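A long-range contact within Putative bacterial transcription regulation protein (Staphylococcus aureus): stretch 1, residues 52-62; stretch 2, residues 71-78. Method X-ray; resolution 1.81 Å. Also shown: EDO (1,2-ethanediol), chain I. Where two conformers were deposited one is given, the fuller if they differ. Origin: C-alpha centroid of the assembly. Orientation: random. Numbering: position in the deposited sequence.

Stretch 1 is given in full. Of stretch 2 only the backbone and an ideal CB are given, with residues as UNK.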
ATOM      1  N   ASN A  52      -9.158  11.423   4.876  1.00 14.58           N
ATOM      2  CA  ASN A  52      -8.998  12.885   4.933  1.00 15.66           C
ATOM      3  C   ASN A  52      -8.369  13.484   3.689  1.00 16.21           C
ATOM      4  O   ASN A  52      -8.071  14.648   3.681  1.00 16.41           O
ATOM      5  CB  ASN A  52      -8.202  13.308   6.181  1.00 15.15           C
ATOM      6  CG  ASN A  52      -6.730  12.957   6.101  1.00 14.63           C
ATOM      7  OD1 ASN A  52      -6.267  12.376   5.118  1.00 12.94           O
ATOM      8  ND2 ASN A  52      -5.984  13.308   7.138  1.00 12.62           N
ATOM      9  N   GLY A  53      -8.108  12.663   2.674  1.00 17.01           N
ATOM     10  CA  GLY A  53      -7.532  13.141   1.417  1.00 17.85           C
ATOM     11  C   GLY A  53      -6.016  13.351   1.350  1.00 18.12           C
ATOM     12  O   GLY A  53      -5.511  13.710   0.293  1.00 18.38           O
ATOM     13  N   ASP A  54      -5.281  13.105   2.439  1.00 17.74           N
ATOM     14  CA  ASP A  54      -3.814  13.267   2.418  1.00 17.87           C
ATOM     15  C   ASP A  54      -3.216  12.471   1.279  1.00 17.96           C
ATOM     16  O   ASP A  54      -2.226  12.896   0.682  1.00 17.86           O
ATOM     17  CB  ASP A  54      -3.168  12.827   3.729  1.00 17.87           C
ATOM     18  CG  ASP A  54      -3.332  13.847   4.826  1.00 17.95           C
ATOM     19  OD1 ASP A  54      -3.585  15.023   4.521  1.00 21.19           O
ATOM     20  OD2 ASP A  54      -3.172  13.488   6.001  1.00 16.88           O
ATOM     21  N   LEU A  55      -3.752  11.265   1.064  1.00 17.60           N
ATOM     22  CA  LEU A  55      -3.450  10.459  -0.120  1.00 17.64           C
ATOM     23  C   LEU A  55      -4.789  10.197  -0.796  1.00 17.63           C
ATOM     24  O   LEU A  55      -5.767   9.821  -0.137  1.00 16.75           O
ATOM     25  CB  LEU A  55      -2.755   9.150   0.225  1.00 17.33           C
ATOM     26  CG  LEU A  55      -1.292   9.317   0.645  1.00 16.65           C
ATOM     27  CD1 LEU A  55      -0.734   8.047   1.190  1.00 16.05           C
ATOM     28  CD2 LEU A  55      -0.452   9.832  -0.550  1.00 17.38           C
ATOM     29  N   ALA A  56      -4.839  10.426  -2.106  1.00 18.00           N
ATOM     30  CA  ALA A  56      -6.092  10.295  -2.870  1.00 18.32           C
ATOM     31  C   ALA A  56      -6.322   8.853  -3.284  1.00 18.25           C
ATOM     32  O   ALA A  56      -6.022   8.445  -4.402  1.00 20.01           O
ATOM     33  CB  ALA A  56      -6.072  11.210  -4.107  1.00 18.73           C
ATOM     34  N   GLY A  57      -6.870   8.081  -2.383  1.00 16.82           N
ATOM     35  CA  GLY A  57      -7.194   6.723  -2.676  1.00 16.01           C
ATOM     36  C   GLY A  57      -7.131   5.926  -1.403  1.00 14.67           C
ATOM     37  O   GLY A  57      -7.058   6.488  -0.294  1.00 15.47           O
ATOM     38  N   ILE A  58      -7.250   4.634  -1.557  1.00 12.92           N
ATOM     39  CA  ILE A  58      -7.173   3.748  -0.427  0.50 12.39           C
ATOM     40  C   ILE A  58      -5.866   2.973  -0.593  1.00 12.21           C
ATOM     41  O   ILE A  58      -5.444   2.647  -1.739  1.00 12.06           O
ATOM     42  CB  ILE A  58      -8.445   2.869  -0.307  0.50 12.01           C
ATOM     43  CG1 ILE A  58      -8.378   1.996   0.952  0.50 11.68           C
ATOM     44  CG2 ILE A  58      -8.667   2.049  -1.574  0.50 11.53           C
ATOM     45  CD1 ILE A  58      -9.705   1.420   1.373  0.50 11.56           C
ATOM     46  N   LEU A  59      -5.217   2.727   0.522  1.00 12.06           N
ATOM     47  CA  LEU A  59      -3.923   2.068   0.536  1.00 11.45           C
ATOM     48  C   LEU A  59      -3.957   0.600   0.860  1.00 11.01           C
ATOM     49  O   LEU A  59      -4.744   0.131   1.719  1.00 10.06           O
ATOM     50  CB  LEU A  59      -2.995   2.728   1.567  1.00 11.69           C
ATOM     51  CG  LEU A  59      -2.428   4.150   1.408  1.00 12.98           C
ATOM     52  CD1 LEU A  59      -3.417   5.266   1.676  1.00 11.94           C
ATOM     53  CD2 LEU A  59      -1.230   4.335   2.385  1.00 12.77           C
ATOM     54  N   GLY A  60      -3.049  -0.108   0.180  1.00 11.38           N
ATOM     55  CA  GLY A  60      -2.661  -1.438   0.500  1.00 11.63           C
ATOM     56  C   GLY A  60      -1.228  -1.283   0.981  1.00 11.31           C
ATOM     57  O   GLY A  60      -0.294  -1.193   0.175  1.00 11.07           O
ATOM     58  N   LEU A  61      -1.064  -1.196   2.289  1.00 11.97           N
ATOM     59  CA  LEU A  61       0.253  -0.951   2.886  1.00 12.32           C
ATOM     60  C   LEU A  61       0.948  -2.255   3.225  1.00 13.21           C
ATOM     61  O   LEU A  61       0.456  -3.053   4.045  1.00 13.08           O
ATOM     62  CB  LEU A  61       0.124  -0.084   4.155  1.00 12.81           C
ATOM     63  CG  LEU A  61       1.413   0.374   4.859  1.00 13.38           C
ATOM     64  CD1 LEU A  61       2.100   1.532   4.128  1.00 12.82           C
ATOM     65  CD2 LEU A  61       1.117   0.771   6.291  1.00 13.09           C
ATOM     66  N   CYS A  62       2.131  -2.444   2.639  1.00 14.17           N
ATOM     67  CA  CYS A  62       2.941  -3.598   2.874  1.00 14.69           C
ATOM     68  C   CYS A  62       3.926  -3.290   3.972  1.00 14.97           C
ATOM     69  O   CYS A  62       4.689  -2.328   3.870  1.00 14.39           O
ATOM     70  CB  CYS A  62       3.654  -3.974   1.582  1.00 15.39           C
ATOM     71  SG  CYS A  62       2.455  -4.403   0.264  1.00 21.27           S
ATOM     72  N   UNK A  71       3.146  -8.144   6.639  1.00 13.93           N
ATOM     73  CA  UNK A  71       1.798  -7.686   6.955  1.00 12.90           C
ATOM     74  C   UNK A  71       1.272  -6.805   5.828  1.00 12.18           C
ATOM     75  O   UNK A  71       2.033  -6.171   5.110  1.00 12.43           O
ATOM     76  CB  UNK A  71       1.780  -6.927   8.283  1.00 12.90           C
ATOM     77  N   UNK A  72      -0.036  -6.805   5.648  1.00 11.01           N
ATOM     78  CA  UNK A  72      -0.659  -5.968   4.682  1.00 10.06           C
ATOM     79  C   UNK A  72      -1.757  -5.231   5.417  1.00  9.82           C
ATOM     80  O   UNK A  72      -2.562  -5.866   6.097  1.00  9.17           O
ATOM     81  CB  UNK A  72      -1.185  -6.764   3.486  1.00 10.06           C
ATOM     82  N   UNK A  73      -1.774  -3.922   5.303  1.00  9.90           N
ATOM     83  CA  UNK A  73      -2.804  -3.144   5.940  1.00 10.18           C
ATOM     84  C   UNK A  73      -3.626  -2.389   4.911  1.00 10.32           C
ATOM     85  O   UNK A  73      -3.104  -1.623   4.083  1.00 10.94           O
ATOM     86  CB  UNK A  73      -2.190  -2.175   6.952  1.00 10.18           C
ATOM     87  N   UNK A  74      -4.929  -2.616   4.941  1.00 10.03           N
ATOM     88  CA  UNK A  74      -5.848  -1.853   4.107  1.00  9.56           C
ATOM     89  C   UNK A  74      -6.152  -0.617   4.944  1.00  9.70           C
ATOM     90  O   UNK A  74      -6.581  -0.740   6.091  1.00  9.64           O
ATOM     91  CB  UNK A  74      -7.106  -2.638   3.729  1.00  9.56           C
ATOM     92  N   UNK A  75      -5.908   0.561   4.391  1.00  9.05           N
ATOM     93  CA  UNK A  75      -5.990   1.757   5.190  1.00  9.13           C
ATOM     94  C   UNK A  75      -6.214   3.014   4.373  1.00  9.15           C
ATOM     95  O   UNK A  75      -5.970   3.061   3.150  1.00  9.27           O
ATOM     96  CB  UNK A  75      -4.714   1.906   6.020  1.00  9.13           C
ATOM     97  N   UNK A  76      -6.633   4.047   5.080  1.00  9.19           N
ATOM     98  CA  UNK A  76      -6.778   5.379   4.498  0.67  9.24           C
ATOM     99  C   UNK A  76      -6.027   6.365   5.372  1.00  9.79           C
ATOM    100  O   UNK A  76      -5.820   6.125   6.563  1.00 10.62           O
ATOM    101  CB  UNK A  76      -8.250   5.775   4.364  0.67  9.24           C
ATOM    102  N   UNK A  77      -5.616   7.481   4.777  1.00 10.11           N
ATOM    103  CA  UNK A  77      -5.010   8.550   5.550  1.00 10.47           C
ATOM    104  C   UNK A  77      -6.144   9.242   6.261  1.00 11.25           C
ATOM    105  O   UNK A  77      -7.177   9.602   5.647  1.00 11.81           O
ATOM    106  CB  UNK A  77      -4.207   9.518   4.679  1.00 10.47           C
ATOM    107  N   UNK A  78      -5.990   9.397   7.575  1.00 12.22           N
ATOM    108  CA  UNK A  78      -7.013  10.021   8.396  1.00 12.64           C
ATOM    109  C   UNK A  78      -6.462  10.931   9.461  1.00 12.75           C
ATOM    110  O   UNK A  78      -5.249  11.044   9.630  1.00 12.63           O
ATOM    111  CB  UNK A  78      -7.877   8.944   9.055  1.00 12.64           C
TER
HETATM  112  C1  EDO I 163      -3.570   7.199  -7.032  1.00 29.10           C
HETATM  113  O1  EDO I 163      -3.959   7.064  -8.385  1.00 27.21           O
HETATM  114  C2  EDO I 163      -3.679   8.659  -6.636  1.00 28.72           C
HETATM  115  O2  EDO I 163      -5.038   9.044  -6.613  1.00 29.70           O

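The two stretches pair as antiparallel strands, and beyond the paired region the loop of stretch 1 packs against positions 77 and 78. At position 71 the CA-to-CB bond runs sideways and no atom of stretch 1 lies within 5.5 Å of the ideal CB, so this contact sets little preference; the residue is Ser71, whose OG is hydrogen-bonded elsewhere in the structure.

Position 72 is a non-hydrogen-bonded partner of Cys62, with its CB on the same face of the sheet. Along that face lies Gly60, which leaves room where a side chain might have stood. A long or flat side chain, aromatic or aliphatic, could lie across this gap. Tyr72 does so with chi1 in t: its OH comes 3.2 Å from Gly60 CA, and an ideal CB on Gly60 would clash with that hydroxyl. Cys62 SG sits at the ring edge, 3.8 Å from Tyr72 CD1.

At position 73 the backbone is a hydrogen-bonded partner of Leu61, and CB shares the face of the Leu61 side chain. An apolar residue of almost any shape would suit. The residue is Met73, present as selenomethionine; its CB lies 4.2 Å from Leu61 CB, and its SE stays 4.2 Å from Leu61 CD2, while the terminal CE lies farther off. Two backbone hydrogen bonds, Leu61 N to Met73 O and Met73 N to Leu61 O, both 2.7 Å, would form with most side chains.

Position 74 returns to the face of 72, opposite Gly60 and within reach of Ile58 CD1, which favours a branched or longer aliphatic group. Ile74 places CG2 4.0 Å from Ile58 CD1.

Position 75 is a hydrogen-bonded partner of Leu59, with its CB on the same face as the Leu59 side chain; small or apolar residues would suit. The residue is Ala75, and its backbone forms the hydrogen bonds Leu59 N to Ala75 O (2.8 Å) and Ala75 N to Leu59 O (2.9 Å). Its methyl adds no close side-chain contact, Ala75 CB coming no nearer than 4.6 Å, to Leu59 O.

At position 76 CB points sideways, near Ile58 CG1, so an aliphatic residue would suit, though the site does not demand one; Val76 CG1 packs 3.9 Å from Ile58 CG1.

Position 77 points toward the loop. Its ideal CB lies 3.6 Å from both Asn52 OD1 and Asp54 CB, and 4.0 Å from Leu55 N, so an acceptor, Asn52 OD1, and a donor, Leu55 N, both lie within reach of a short side chain. A short hydroxyl residue, serine or threonine, can serve both. In Thr77, OG1 donates to Asn52 OD1 (2.9 Å) and accepts from Leu55 N (3.2 Å), while CG2 lies 3.8 Å from Leu55 CD1. Asn52 N also donates a hydrogen bond to Thr77 O (2.8 Å).

At position 78 a CB would point away, leaving the choice open; Gly78 lies beside Asn52.

Stretch 2, residues 71-78: SYMIAVTG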
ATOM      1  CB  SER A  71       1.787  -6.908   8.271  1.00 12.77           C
ATOM      2  OG  SER A  71       2.083  -7.749   9.364  1.00 12.12           O
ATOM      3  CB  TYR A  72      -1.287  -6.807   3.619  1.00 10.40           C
ATOM      4  CG  TYR A  72      -1.795  -6.083   2.436  1.00 10.21           C
ATOM      5  CD1 TYR A  72      -0.927  -5.714   1.417  1.00 12.11           C
ATOM      6  CD2 TYR A  72      -3.149  -5.824   2.268  1.00 10.08           C
ATOM      7  CE1 TYR A  72      -1.376  -5.094   0.276  1.00 11.92           C
ATOM      8  CE2 TYR A  72      -3.616  -5.194   1.121  1.00 11.48           C
ATOM      9  CZ  TYR A  72      -2.724  -4.848   0.120  1.00 10.30           C
ATOM     10  OH  TYR A  72      -3.137  -4.255  -1.048  1.00 10.84           O
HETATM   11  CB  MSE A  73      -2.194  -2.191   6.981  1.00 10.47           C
HETATM   12  CG  MSE A  73      -3.198  -1.337   7.717  1.00 10.26           C
HETATM   13 SE   MSE A  73      -2.185  -0.044   8.790  0.75 13.61          SE
HETATM   14  CE  MSE A  73      -3.646   0.865   9.620  1.00 11.69           C
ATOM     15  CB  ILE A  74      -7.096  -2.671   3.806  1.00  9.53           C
ATOM     16  CG1 ILE A  74      -6.696  -3.816   2.875  1.00 10.37           C
ATOM     17  CG2 ILE A  74      -8.220  -1.793   3.193  1.00  8.93           C
ATOM     18  CD1 ILE A  74      -7.810  -4.829   2.607  1.00 10.54           C
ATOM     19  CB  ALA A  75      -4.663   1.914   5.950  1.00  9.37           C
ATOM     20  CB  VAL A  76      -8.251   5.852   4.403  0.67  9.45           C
ATOM     21  CG1 VAL A  76      -9.056   4.930   3.502  0.67  8.04           C
ATOM     22  CG2 VAL A  76      -8.911   5.973   5.800  0.67  8.39           C
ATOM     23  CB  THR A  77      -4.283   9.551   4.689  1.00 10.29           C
ATOM     24  OG1 THR A  77      -5.182  10.074   3.708  1.00  9.07           O
ATOM     25  CG2 THR A  77      -3.079   8.926   4.030  1.00 10.39           C
TER
HETATM   26  O   HOH W   1      -2.839  11.709   7.974  1.00 15.93           O
HETATM   27  O   HOH W   2      -5.840   7.706   1.931  1.00 11.24           O
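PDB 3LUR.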